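Local atomic coordinates of glucose-6-phosphate 1-dehydrogenase (Kluyveromyces lactis, PDB entry 7E6I), a protein that catalyses the NADP(+)-dependent oxidation of glucose 6-phosphate to 6-phosphogluconolactone, the first step of the oxidative pentose phosphate pathway. Residues L274-P279 and I323-W328; N192-R197 and L250-M255; D114-L119 and L140-G145; K60-L65 and K76-L81. One frame throughout, in Å; residues are numbered along the deposited sequence.

In the fold
Contacts 3 and 4 lie in the Rossmann-type nucleotide-binding domain and contacts 1 and 2 in the C-terminal domain. Contacts 1 and 2, centres 15 Å apart, touch: Phe277 CZ packs on Leu250 CD2 at 3.6 Å, and Trp328 NE1 probably donates to Thr254 O at 2.9 Å. Contacts 3 and 4, 27 Å between centres, belong to two crossovers of one parallel sheet and do not meet. In contact 2 the Leu252 side chain is about 4 Å from that of Leu185, a probable substrate-binding residue, and that of Leu193 about 14 Å from bound glucose 6-phosphate; in contact 4 the Val61 side chain is about 4 Å from that of Lys22, which probably binds NADP(+).

Contact 1. Residues L274-P279 and I323-W328; sequences LKAFSP and IANERW
Ile323 meets Phe277 and Ala276 where helix 263-276 ends and 274-279 runs beside the loop between strands 316-321 and 333-338. Phe277 and Ile323 form a single beta bridge, which joins the helix end to this connection of the C-terminal domain's mixed sheet. The isoleucine branches at CB. Its CG2 turns to the helix end and lies 3.8 Å from Ala276 CB, where a methyl group is small enough to let the backbones draw together. The other branch goes to the aromatic ring: with CG1 anti to the carbonyl carbon (chi1 -55°), that atom sits over the centre of the Phe277 ring, 3.7 Å above its plane, in a CH-pi contact. Beyond it, CD1 moves off the centre to the rim and touches Phe277 CE1 at 3.5 Å. A beta-branched residue suits this place because one side chain serves both neighbours. Leu250 of helix 236-254 and Leu442 of helix 433-451 also touch the phenylalanine, which suits a large apolar ring. At the outer margin Ser278 OG approaches Ala324 CB to 3.9 Å. The backbones are fastened by Ala324 N donating to Ala276 O at 2.8 Å, nearly straight with an N-H...O angle of 168°.

Contact 2. Residues N192-R197 and L250-M255; sequences NLLLMR and LTLLTM
The carboxyl end of helix 236-254 receives Arg197, which reaches across from helix 193-198 to the carbonyl oxygens there. Two of its nitrogens grip one atom end-on: NH2 donates to Met255 O at 2.8 Å and NH1 to the same oxygen at 3.0 Å, with that oxygen in the guanidinium plane. NH1 also donates to Leu252 O at 2.9 Å, from above that carbonyl's plane. Leu253 O, which accepts from Trp207 NE1, lies over the centre of the guanidinium face, 3.3 Å above it. The chain bends at chi3 (-77°), which turns NE out of line with the extended part before it, and the positive charge probably suits the negative end of the helix dipole. An alanine in place of Arg197 would probably leave Met255 O and Leu252 O without these donors, and the helix end less firmly held. In this C-terminal domain, segments 193-197 and 250-254 run in roughly the same direction, their axes 9.6 Å apart at closest approach and crossing at -24°. Leucines, flexible and apolar, fill the seam: Leu193 and Leu253 both also touch Ile348 of the mixed sheet. Leu193 CD1 meets Leu252 CB at 4.2 Å, while Leu194 CD2 rests on Met255 SD at 3.9 Å.

Contact 3. Residues D114-L119 and L140-G145; sequences DEPHRL and LYTESG
Thr142 OG1 is gripped twice, by Ser144 N at 3.1 Å and by Ser144 OG at 3.2 Å, closing an ST turn within the type I turn from Thr142 to Gly145. With OG1 thus engaged and anti to the backbone N (chi1 171°), the methyl CG2 meets Pro116 CG at 4.0 Å and Arg118 NH1 at 3.3 Å. Leu140 CD2 also touches NH1, at 3.6 Å. The arginine runs extended from CG to NE, and its charge is matched by a salt bridge from NH2 to Glu108. An alanine at Thr142 would probably leave both Ser144 donors without this acceptor and open a gap beside Pro116 and Arg118. Gly145 suits its place because its CA comes within 3.3 Å of Pro116 O, and a CB there would come too close to that oxygen. Pro116 and Arg118 bond through their backbones to Ile146, so the turn leads into strand 146-152 beside strand 117-122, completing with helix 126-139 a beta-alpha-beta crossover of the Rossmann-type domain.

Contact 4. Residues K60-L65 and K76-L81; sequences KVKPFL and KVNEFL
Leu65 and Leu81 meet at the packed heart of this contact, whereas Lys62 and Asn78 close its polar margin. In the packed part Leu65 CD1 serves three partners at once: Leu81 CD2 at 3.9 Å, Phe80 CD2 at 4.0 Å and Val77 CG1 at 4.2 Å. Val61 adds CG2 against Leu81 CD2 at 4.2 Å, so that one leucine methyl is shared by two residues of 60-65. Branched apolar residues suit a buried seam of this kind, where methyl groups must fit between one another, and Phe30 of helix 19-34 extends it by touching Leu65, Val77 and Phe80. The other side is more open to solvent, and its polar bond is weak. Here Lys62 reaches across toward 76-81, CG anti to the backbone N (chi1 -170°), and crosses the Leu81 side chain at about a right angle, laying CD 3.7 Å from Leu81 CD1. Its amine goes on to the exposed Asn78, where NZ donates to OD1 in a weak hydrogen bond of 3.3 Å. A lysine fits such a boundary, its methylenes roofing the apolar seam and its charge lying at the polar rim. Helices 54-61 and 74-83 together link parallel neighbours 43-48 and 84-88, forming a two-helix beta-alpha-beta crossover at the edge of the Rossmann-type sheet.

Contact 1. Residues L274-P279 and I323-W328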
loop_
_atom_site.group_PDB
_atom_site.type_symbol
_atom_site.label_atom_id
_atom_site.label_comp_id
_atom_site.label_asym_id
_atom_site.label_seq_id
_atom_site.Cartn_x
_atom_site.Cartn_y
_atom_site.Cartn_z
ATOM N N LEU A 274 4.463 4.979 15.344
ATOM C CA LEU A 274 4.659 6.201 14.575
ATOM C C LEU A 274 5.029 7.371 15.481
ATOM O O LEU A 274 5.953 8.130 15.182
ATOM C CB LEU A 274 3.398 6.519 13.776
ATOM C CG LEU A 274 3.236 5.726 12.482
ATOM C CD1 LEU A 274 1.861 5.959 11.842
ATOM C CD2 LEU A 274 4.370 6.048 11.510
ATOM N N LYS A 275 4.338 7.520 16.612
ATOM C CA LYS A 275 4.640 8.629 17.507
ATOM C C LYS A 275 6.020 8.518 18.146
ATOM O O LYS A 275 6.528 9.521 18.661
ATOM C CB LYS A 275 3.578 8.720 18.598
ATOM C CG LYS A 275 2.190 9.034 18.065
ATOM C CD LYS A 275 1.248 9.401 19.187
ATOM C CE LYS A 275 -0.161 9.510 18.687
ATOM N NZ LYS A 275 -1.061 10.132 19.697
ATOM N N ALA A 276 6.629 7.334 18.152
ATOM C CA ALA A 276 7.948 7.182 18.746
ATOM C C ALA A 276 9.077 7.467 17.770
ATOM O O ALA A 276 10.241 7.513 18.188
ATOM C CB ALA A 276 8.118 5.768 19.311
ATOM N N PHE A 277 8.771 7.642 16.490
ATOM C CA PHE A 277 9.795 7.995 15.519
ATOM C C PHE A 277 10.422 9.331 15.896
ATOM O O PHE A 277 9.713 10.301 16.179
ATOM C CB PHE A 277 9.177 8.093 14.121
ATOM C CG PHE A 277 9.112 6.794 13.379
ATOM C CD1 PHE A 277 8.276 5.768 13.814
ATOM C CD2 PHE A 277 9.855 6.604 12.222
ATOM C CE1 PHE A 277 8.201 4.592 13.122
ATOM C CE2 PHE A 277 9.788 5.415 11.527
ATOM C CZ PHE A 277 8.961 4.413 11.974
ATOM N N SER A 278 11.746 9.394 15.892
ATOM C CA SER A 278 12.388 10.686 16.030
ATOM C C SER A 278 12.152 11.488 14.755
ATOM O O SER A 278 11.824 10.912 13.718
ATOM C CB SER A 278 13.878 10.503 16.278
ATOM O OG SER A 278 14.085 10.010 17.602
ATOM N N PRO A 279 12.292 12.814 14.798
ATOM C CA PRO A 279 12.212 13.587 13.553
ATOM C C PRO A 279 13.315 13.171 12.593
ATOM O O PRO A 279 14.431 12.846 13.006
ATOM C CB PRO A 279 12.398 15.037 14.014
ATOM C CG PRO A 279 12.089 15.041 15.472
ATOM C CD PRO A 279 12.476 13.680 15.976
ATOM N N ILE A 323 13.758 5.199 15.930
ATOM C CA ILE A 323 12.571 5.078 16.758
ATOM C C ILE A 323 13.018 5.092 18.209
ATOM O O ILE A 323 13.818 4.247 18.629
ATOM C CB ILE A 323 11.787 3.811 16.430
ATOM C CG1 ILE A 323 11.446 3.777 14.943
ATOM C CG2 ILE A 323 10.574 3.715 17.340
ATOM C CD1 ILE A 323 10.651 2.550 14.550
ATOM N N ALA A 324 12.502 6.048 18.975
ATOM C CA ALA A 324 12.966 6.253 20.343
ATOM C C ALA A 324 12.036 5.533 21.321
ATOM O O ALA A 324 11.210 6.133 22.001
ATOM C CB ALA A 324 13.053 7.744 20.644
ATOM N N ASN A 325 12.162 4.212 21.373
ATOM C CA ASN A 325 11.492 3.469 22.425
ATOM C C ASN A 325 12.385 2.323 22.852
ATOM O O ASN A 325 13.502 2.156 22.350
ATOM C CB ASN A 325 10.082 3.000 22.016
ATOM C CG ASN A 325 10.072 1.951 20.913
ATOM O OD1 ASN A 325 11.084 1.297 20.616
ATOM N ND2 ASN A 325 8.891 1.775 20.300
ATOM N N GLU A 326 11.874 1.520 23.787
ATOM C CA GLU A 326 12.699 0.505 24.422
ATOM C C GLU A 326 13.130 -0.584 23.439
ATOM O O GLU A 326 14.261 -1.092 23.529
ATOM C CB GLU A 326 11.949 -0.104 25.597
ATOM C CG GLU A 326 12.768 -1.133 26.322
ATOM C CD GLU A 326 12.323 -1.304 27.749
ATOM O OE1 GLU A 326 11.281 -1.971 27.971
ATOM O OE2 GLU A 326 13.019 -0.768 28.642
ATOM N N ARG A 327 12.246 -0.963 22.502
ATOM C CA ARG A 327 12.577 -2.046 21.584
ATOM C C ARG A 327 13.611 -1.609 20.551
ATOM O O ARG A 327 14.478 -2.402 20.167
ATOM C CB ARG A 327 11.311 -2.566 20.889
ATOM C CG ARG A 327 11.574 -3.682 19.865
ATOM C CD ARG A 327 10.277 -4.256 19.286
ATOM N NE ARG A 327 9.364 -4.573 20.370
ATOM C CZ ARG A 327 9.397 -5.708 21.063
ATOM N NH1 ARG A 327 10.282 -6.655 20.747
ATOM N NH2 ARG A 327 8.546 -5.894 22.068
ATOM N N TRP A 328 13.555 -0.351 20.102
ATOM C CA TRP A 328 14.263 0.054 18.891
ATOM C C TRP A 328 15.350 1.091 19.110
ATOM O O TRP A 328 16.006 1.499 18.143
ATOM C CB TRP A 328 13.265 0.582 17.851
ATOM C CG TRP A 328 12.346 -0.511 17.372
ATOM C CD1 TRP A 328 10.998 -0.571 17.522
ATOM C CD2 TRP A 328 12.729 -1.697 16.682
ATOM N NE1 TRP A 328 10.505 -1.717 16.949
ATOM C CE2 TRP A 328 11.551 -2.431 16.428
ATOM C CE3 TRP A 328 13.961 -2.208 16.236
ATOM C CZ2 TRP A 328 11.559 -3.664 15.772
ATOM C CZ3 TRP A 328 13.975 -3.435 15.569
ATOM C CH2 TRP A 328 12.773 -4.154 15.354
#

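Contact 2. Residues N192-R197 and L250-M255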
loop_
_atom_site.group_PDB
_atom_site.type_symbol
_atom_site.label_atom_id
_atom_site.label_comp_id
_atom_site.label_asym_id
_atom_site.label_seq_id
_atom_site.Cartn_x
_atom_site.Cartn_y
_atom_site.Cartn_z
ATOM N N ASN A 192 1.008 -11.242 6.017
ATOM C CA ASN A 192 1.614 -12.262 6.865
ATOM C C ASN A 192 2.554 -11.707 7.938
ATOM O O ASN A 192 2.963 -12.473 8.817
ATOM C CB ASN A 192 2.413 -13.252 6.014
ATOM C CG ASN A 192 1.568 -13.963 4.975
ATOM O OD1 ASN A 192 0.389 -14.234 5.193
ATOM N ND2 ASN A 192 2.178 -14.285 3.840
ATOM N N LEU A 193 2.943 -10.424 7.877
ATOM C CA LEU A 193 4.079 -9.970 8.675
ATOM C C LEU A 193 3.820 -10.106 10.173
ATOM O O LEU A 193 4.710 -10.519 10.926
ATOM C CB LEU A 193 4.440 -8.523 8.331
ATOM C CG LEU A 193 5.072 -8.267 6.959
ATOM C CD1 LEU A 193 5.294 -6.774 6.735
ATOM C CD2 LEU A 193 6.367 -9.037 6.783
ATOM N N LEU A 194 2.624 -9.742 10.635
ATOM C CA LEU A 194 2.391 -9.713 12.077
ATOM C C LEU A 194 2.460 -11.113 12.678
ATOM O O LEU A 194 3.083 -11.331 13.725
ATOM C CB LEU A 194 1.045 -9.063 12.374
ATOM C CG LEU A 194 1.036 -7.548 12.196
ATOM C CD1 LEU A 194 -0.291 -6.975 12.646
ATOM C CD2 LEU A 194 2.177 -6.926 12.976
ATOM N N LEU A 195 1.819 -12.075 12.027
ATOM C CA LEU A 195 1.792 -13.421 12.588
ATOM C C LEU A 195 3.155 -14.073 12.463
ATOM O O LEU A 195 3.573 -14.828 13.347
ATOM C CB LEU A 195 0.720 -14.244 11.884
ATOM C CG LEU A 195 0.286 -15.576 12.472
ATOM C CD1 LEU A 195 0.379 -15.603 14.012
ATOM C CD2 LEU A 195 -1.142 -15.836 11.974
ATOM N N MET A 196 3.859 -13.788 11.362
ATOM C CA MET A 196 5.217 -14.277 11.175
ATOM C C MET A 196 6.122 -13.889 12.332
ATOM O O MET A 196 6.856 -14.727 12.863
ATOM C CB MET A 196 5.780 -13.737 9.870
ATOM C CG MET A 196 6.957 -14.512 9.318
ATOM S SD MET A 196 7.906 -13.459 8.201
ATOM C CE MET A 196 8.072 -11.982 9.206
ATOM N N ARG A 197 6.095 -12.615 12.740
ATOM C CA ARG A 197 7.020 -12.217 13.799
ATOM C C ARG A 197 6.460 -12.532 15.186
ATOM O O ARG A 197 7.164 -13.109 16.017
ATOM C CB ARG A 197 7.418 -10.730 13.677
ATOM C CG ARG A 197 6.285 -9.738 13.641
ATOM C CD ARG A 197 6.751 -8.254 13.517
ATOM N NE ARG A 197 7.250 -7.734 14.790
ATOM C CZ ARG A 197 6.882 -6.580 15.342
ATOM N NH1 ARG A 197 5.992 -5.795 14.732
ATOM N NH2 ARG A 197 7.422 -6.201 16.504
ATOM N N LEU A 250 6.950 -0.630 7.339
ATOM C CA LEU A 250 7.883 -0.445 8.449
ATOM C C LEU A 250 7.135 -0.441 9.764
ATOM O O LEU A 250 7.588 -0.994 10.774
ATOM C CB LEU A 250 8.647 0.868 8.259
ATOM C CG LEU A 250 9.593 1.302 9.375
ATOM C CD1 LEU A 250 10.678 0.220 9.592
ATOM C CD2 LEU A 250 10.213 2.665 9.046
ATOM N N THR A 251 5.958 0.144 9.738
ATOM C CA THR A 251 5.097 0.196 10.906
ATOM C C THR A 251 4.695 -1.214 11.359
ATOM O O THR A 251 4.739 -1.537 12.554
ATOM C CB THR A 251 3.916 1.093 10.510
ATOM O OG1 THR A 251 4.008 2.332 11.203
ATOM C CG2 THR A 251 2.646 0.491 10.746
ATOM N N LEU A 252 4.365 -2.090 10.408
ATOM C CA LEU A 252 4.058 -3.472 10.744
ATOM C C LEU A 252 5.271 -4.209 11.305
ATOM O O LEU A 252 5.104 -5.148 12.089
ATOM C CB LEU A 252 3.525 -4.179 9.513
ATOM C CG LEU A 252 2.208 -3.594 9.015
ATOM C CD1 LEU A 252 1.870 -4.099 7.610
ATOM C CD2 LEU A 252 1.098 -3.933 10.016
ATOM N N LEU A 253 6.493 -3.819 10.912
ATOM C CA LEU A 253 7.701 -4.487 11.390
ATOM C C LEU A 253 8.160 -3.998 12.753
ATOM O O LEU A 253 8.925 -4.706 13.425
ATOM C CB LEU A 253 8.856 -4.277 10.411
ATOM C CG LEU A 253 8.715 -4.879 9.018
ATOM C CD1 LEU A 253 9.746 -4.236 8.063
ATOM C CD2 LEU A 253 8.858 -6.397 9.049
ATOM N N THR A 254 7.742 -2.799 13.169
ATOM C CA THR A 254 8.263 -2.205 14.392
ATOM C C THR A 254 7.230 -2.056 15.503
ATOM O O THR A 254 7.625 -1.822 16.651
ATOM C CB THR A 254 8.878 -0.821 14.104
ATOM O OG1 THR A 254 7.893 0.021 13.497
ATOM C CG2 THR A 254 10.083 -0.915 13.169
ATOM N N MET A 255 5.931 -2.165 15.205
ATOM C CA MET A 255 4.946 -1.950 16.261
ATOM C C MET A 255 5.052 -3.023 17.331
ATOM O O MET A 255 5.624 -4.095 17.116
ATOM C CB MET A 255 3.519 -1.970 15.718
ATOM C CG MET A 255 3.084 -3.325 15.175
ATOM S SD MET A 255 1.584 -3.257 14.189
ATOM C CE MET A 255 0.445 -4.025 15.357
#

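Contact 3. Residues D114-L119 and L140-G145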
loop_
_atom_site.group_PDB
_atom_site.type_symbol
_atom_site.label_atom_id
_atom_site.label_comp_id
_atom_site.label_asym_id
_atom_site.label_seq_id
_atom_site.Cartn_x
_atom_site.Cartn_y
_atom_site.Cartn_z
ATOM N N ASP A 114 -34.623 -4.876 5.847
ATOM C CA ASP A 114 -34.884 -4.057 7.024
ATOM C C ASP A 114 -33.703 -3.177 7.401
ATOM O O ASP A 114 -33.881 -2.196 8.134
ATOM C CB ASP A 114 -35.231 -4.945 8.225
ATOM C CG ASP A 114 -36.697 -5.293 8.286
ATOM O OD1 ASP A 114 -37.526 -4.357 8.226
ATOM O OD2 ASP A 114 -37.023 -6.497 8.398
ATOM N N GLU A 115 -32.507 -3.520 6.931
ATOM C CA GLU A 115 -31.282 -2.790 7.250
ATOM C C GLU A 115 -30.469 -2.673 5.970
ATOM O O GLU A 115 -29.770 -3.623 5.580
ATOM C CB GLU A 115 -30.479 -3.501 8.335
ATOM C CG GLU A 115 -29.207 -2.803 8.730
ATOM C CD GLU A 115 -28.464 -3.574 9.804
ATOM O OE1 GLU A 115 -27.972 -4.690 9.513
ATOM O OE2 GLU A 115 -28.396 -3.076 10.949
ATOM N N PRO A 116 -30.549 -1.542 5.281
ATOM C CA PRO A 116 -29.709 -1.348 4.093
ATOM C C PRO A 116 -28.229 -1.532 4.423
ATOM O O PRO A 116 -27.727 -1.024 5.431
ATOM C CB PRO A 116 -30.023 0.092 3.668
ATOM C CG PRO A 116 -31.302 0.446 4.357
ATOM C CD PRO A 116 -31.364 -0.361 5.608
ATOM N N HIS A 117 -27.535 -2.290 3.574
ATOM C CA HIS A 117 -26.085 -2.463 3.648
ATOM C C HIS A 117 -25.490 -1.890 2.367
ATOM O O HIS A 117 -25.647 -2.480 1.291
ATOM C CB HIS A 117 -25.700 -3.932 3.791
ATOM C CG HIS A 117 -26.074 -4.547 5.102
ATOM N ND1 HIS A 117 -26.078 -5.912 5.302
ATOM C CD2 HIS A 117 -26.462 -3.993 6.276
ATOM C CE1 HIS A 117 -26.446 -6.171 6.546
ATOM N NE2 HIS A 117 -26.687 -5.024 7.157
ATOM N N ARG A 118 -24.802 -0.754 2.470
ATOM C CA ARG A 118 -24.346 -0.018 1.293
ATOM C C ARG A 118 -22.854 0.279 1.372
ATOM O O ARG A 118 -22.376 0.862 2.355
ATOM C CB ARG A 118 -25.133 1.292 1.132
ATOM C CG ARG A 118 -26.638 1.083 1.121
ATOM C CD ARG A 118 -27.392 2.378 1.034
ATOM N NE ARG A 118 -28.836 2.157 1.025
ATOM C CZ ARG A 118 -29.720 3.021 1.506
ATOM N NH1 ARG A 118 -29.310 4.168 2.036
ATOM N NH2 ARG A 118 -31.009 2.744 1.451
ATOM N N LEU A 119 -22.125 -0.117 0.330
ATOM C CA LEU A 119 -20.715 0.210 0.177
ATOM C C LEU A 119 -20.579 1.213 -0.965
ATOM O O LEU A 119 -21.105 0.991 -2.060
ATOM C CB LEU A 119 -19.877 -1.048 -0.094
ATOM C CG LEU A 119 -18.347 -0.904 -0.213
ATOM C CD1 LEU A 119 -17.755 -0.458 1.116
ATOM C CD2 LEU A 119 -17.663 -2.200 -0.693
ATOM N N LEU A 140 -28.130 10.561 0.685
ATOM C CA LEU A 140 -28.187 9.102 0.618
ATOM C C LEU A 140 -27.606 8.468 1.876
ATOM O O LEU A 140 -26.774 7.564 1.813
ATOM C CB LEU A 140 -27.434 8.612 -0.611
ATOM C CG LEU A 140 -27.950 7.430 -1.426
ATOM C CD1 LEU A 140 -27.087 7.294 -2.671
ATOM C CD2 LEU A 140 -27.974 6.132 -0.635
ATOM N N TYR A 141 -28.042 8.924 3.047
ATOM C CA TYR A 141 -27.578 8.391 4.323
ATOM C C TYR A 141 -28.788 7.965 5.147
ATOM O O TYR A 141 -29.677 8.782 5.409
ATOM C CB TYR A 141 -26.752 9.444 5.067
ATOM C CG TYR A 141 -26.046 8.935 6.299
ATOM C CD1 TYR A 141 -26.678 8.948 7.539
ATOM C CD2 TYR A 141 -24.747 8.441 6.221
ATOM C CE1 TYR A 141 -26.038 8.483 8.664
ATOM C CE2 TYR A 141 -24.092 7.975 7.345
ATOM C CZ TYR A 141 -24.742 8.000 8.558
ATOM O OH TYR A 141 -24.092 7.535 9.665
ATOM N N THR A 142 -28.833 6.697 5.559
ATOM C CA THR A 142 -29.919 6.204 6.405
ATOM C C THR A 142 -29.390 5.872 7.796
ATOM O O THR A 142 -28.500 5.029 7.940
ATOM C CB THR A 142 -30.610 4.984 5.789
ATOM O OG1 THR A 142 -31.517 4.421 6.746
ATOM C CG2 THR A 142 -29.609 3.930 5.360
ATOM N N GLU A 143 -29.953 6.525 8.818
ATOM C CA GLU A 143 -29.606 6.225 10.202
ATOM C C GLU A 143 -30.086 4.848 10.643
ATOM O O GLU A 143 -29.772 4.426 11.759
ATOM C CB GLU A 143 -30.173 7.301 11.130
ATOM C CG GLU A 143 -29.181 8.415 11.490
ATOM C CD GLU A 143 -29.750 9.434 12.485
ATOM O OE1 GLU A 143 -29.188 10.549 12.593
ATOM O OE2 GLU A 143 -30.758 9.123 13.160
ATOM N N SER A 144 -30.817 4.136 9.788
ATOM C CA SER A 144 -31.330 2.807 10.089
ATOM C C SER A 144 -30.726 1.729 9.196
ATOM O O SER A 144 -31.255 0.613 9.131
ATOM C CB SER A 144 -32.851 2.801 9.964
ATOM O OG SER A 144 -33.206 2.434 8.643
ATOM N N GLY A 145 -29.657 2.041 8.482
ATOM C CA GLY A 145 -28.869 1.034 7.804
ATOM C C GLY A 145 -27.418 1.275 8.154
ATOM O O GLY A 145 -27.127 2.107 9.019
#

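Contact 4. Residues K60-L65 and K76-L81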
loop_
_atom_site.group_PDB
_atom_site.type_symbol
_atom_site.label_atom_id
_atom_site.label_comp_id
_atom_site.label_asym_id
_atom_site.label_seq_id
_atom_site.Cartn_x
_atom_site.Cartn_y
_atom_site.Cartn_z
ATOM N N LYS A 60 -16.973 -2.026 -21.198
ATOM C CA LYS A 60 -15.762 -1.280 -20.879
ATOM C C LYS A 60 -14.855 -2.070 -19.936
ATOM O O LYS A 60 -13.625 -2.003 -20.043
ATOM C CB LYS A 60 -16.138 0.072 -20.272
ATOM C CG LYS A 60 -15.093 1.167 -20.414
ATOM C CD LYS A 60 -15.586 2.468 -19.773
ATOM C CE LYS A 60 -15.012 3.706 -20.467
ATOM N NZ LYS A 60 -13.791 4.229 -19.775
ATOM N N VAL A 61 -15.436 -2.833 -19.013
ATOM C CA VAL A 61 -14.646 -3.450 -17.949
ATOM C C VAL A 61 -14.309 -4.905 -18.265
ATOM O O VAL A 61 -13.297 -5.429 -17.786
ATOM C CB VAL A 61 -15.368 -3.334 -16.593
ATOM C CG1 VAL A 61 -15.931 -1.931 -16.399
ATOM C CG2 VAL A 61 -16.462 -4.360 -16.485
ATOM N N LYS A 62 -15.141 -5.562 -19.088
ATOM C CA LYS A 62 -14.949 -6.941 -19.531
ATOM C C LYS A 62 -13.516 -7.236 -19.977
ATOM O O LYS A 62 -12.978 -8.294 -19.624
ATOM C CB LYS A 62 -15.932 -7.268 -20.660
ATOM C CG LYS A 62 -16.003 -8.735 -21.047
ATOM C CD LYS A 62 -17.302 -9.048 -21.792
ATOM C CE LYS A 62 -17.308 -10.467 -22.367
ATOM N NZ LYS A 62 -18.680 -11.072 -22.430
ATOM N N PRO A 63 -12.852 -6.354 -20.737
ATOM C CA PRO A 63 -11.467 -6.651 -21.147
ATOM C C PRO A 63 -10.493 -6.758 -20.000
ATOM O O PRO A 63 -9.340 -7.131 -20.233
ATOM C CB PRO A 63 -11.102 -5.475 -22.058
ATOM C CG PRO A 63 -12.386 -4.985 -22.554
ATOM C CD PRO A 63 -13.352 -5.152 -21.430
ATOM N N PHE A 64 -10.904 -6.446 -18.773
ATOM C CA PHE A 64 -9.986 -6.442 -17.649
ATOM C C PHE A 64 -10.320 -7.474 -16.594
ATOM O O PHE A 64 -9.478 -7.736 -15.724
ATOM C CB PHE A 64 -9.937 -5.046 -17.013
ATOM C CG PHE A 64 -9.496 -3.977 -17.969
ATOM C CD1 PHE A 64 -8.164 -3.860 -18.329
ATOM C CD2 PHE A 64 -10.421 -3.117 -18.544
ATOM C CE1 PHE A 64 -7.756 -2.880 -19.227
ATOM C CE2 PHE A 64 -10.024 -2.142 -19.433
ATOM C CZ PHE A 64 -8.693 -2.019 -19.778
ATOM N N LEU A 65 -11.504 -8.074 -16.649
ATOM C CA LEU A 65 -11.804 -9.190 -15.770
ATOM C C LEU A 65 -10.809 -10.314 -16.033
ATOM O O LEU A 65 -10.404 -10.551 -17.174
ATOM C CB LEU A 65 -13.234 -9.664 -15.995
ATOM C CG LEU A 65 -14.329 -8.593 -16.052
ATOM C CD1 LEU A 65 -15.700 -9.239 -15.894
ATOM C CD2 LEU A 65 -14.135 -7.494 -15.003
ATOM N N LYS A 76 -19.449 -17.297 -15.369
ATOM C CA LYS A 76 -19.274 -16.362 -14.261
ATOM C C LYS A 76 -19.051 -14.938 -14.767
ATOM O O LYS A 76 -19.577 -13.978 -14.190
ATOM C CB LYS A 76 -18.111 -16.812 -13.372
ATOM C CG LYS A 76 -18.167 -18.267 -12.919
ATOM C CD LYS A 76 -18.520 -18.382 -11.444
ATOM C CE LYS A 76 -17.914 -19.641 -10.843
ATOM N NZ LYS A 76 -16.525 -19.861 -11.345
ATOM N N VAL A 77 -18.276 -14.777 -15.844
ATOM C CA VAL A 77 -18.076 -13.447 -16.412
ATOM C C VAL A 77 -19.417 -12.815 -16.760
ATOM O O VAL A 77 -19.723 -11.691 -16.343
ATOM C CB VAL A 77 -17.155 -13.509 -17.643
ATOM C CG1 VAL A 77 -17.236 -12.199 -18.426
ATOM C CG2 VAL A 77 -15.717 -13.803 -17.230
ATOM N N ASN A 78 -20.247 -13.538 -17.520
ATOM C CA ASN A 78 -21.543 -12.995 -17.916
ATOM C C ASN A 78 -22.478 -12.883 -16.723
ATOM O O ASN A 78 -23.256 -11.927 -16.627
ATOM C CB ASN A 78 -22.166 -13.857 -19.010
ATOM C CG ASN A 78 -21.245 -14.039 -20.194
ATOM O OD1 ASN A 78 -20.672 -13.075 -20.712
ATOM N ND2 ASN A 78 -21.092 -15.281 -20.631
ATOM N N GLU A 79 -22.416 -13.852 -15.809
ATOM C CA GLU A 79 -23.155 -13.749 -14.554
ATOM C C GLU A 79 -22.852 -12.430 -13.854
ATOM O O GLU A 79 -23.761 -11.678 -13.486
ATOM C CB GLU A 79 -22.784 -14.916 -13.647
ATOM C CG GLU A 79 -23.732 -16.070 -13.657
ATOM C CD GLU A 79 -23.212 -17.206 -12.812
ATOM O OE1 GLU A 79 -22.037 -17.588 -13.003
ATOM O OE2 GLU A 79 -23.966 -17.703 -11.948
ATOM N N PHE A 80 -21.559 -12.135 -13.681
ATOM C CA PHE A 80 -21.136 -10.937 -12.965
ATOM C C PHE A 80 -21.605 -9.667 -13.674
ATOM O O PHE A 80 -22.173 -8.765 -13.044
ATOM C CB PHE A 80 -19.616 -10.948 -12.820
ATOM C CG PHE A 80 -19.053 -9.699 -12.224
ATOM C CD1 PHE A 80 -19.204 -9.432 -10.872
ATOM C CD2 PHE A 80 -18.375 -8.784 -13.014
ATOM C CE1 PHE A 80 -18.689 -8.282 -10.320
ATOM C CE2 PHE A 80 -17.854 -7.630 -12.463
ATOM C CZ PHE A 80 -18.010 -7.378 -11.115
ATOM N N LEU A 81 -21.359 -9.574 -14.987
ATOM C CA LEU A 81 -21.753 -8.386 -15.739
ATOM C C LEU A 81 -23.241 -8.106 -15.585
ATOM O O LEU A 81 -23.661 -6.947 -15.517
ATOM C CB LEU A 81 -21.382 -8.551 -17.214
ATOM C CG LEU A 81 -19.877 -8.628 -17.495
ATOM C CD1 LEU A 81 -19.560 -8.435 -18.971
ATOM C CD2 LEU A 81 -19.154 -7.586 -16.677
#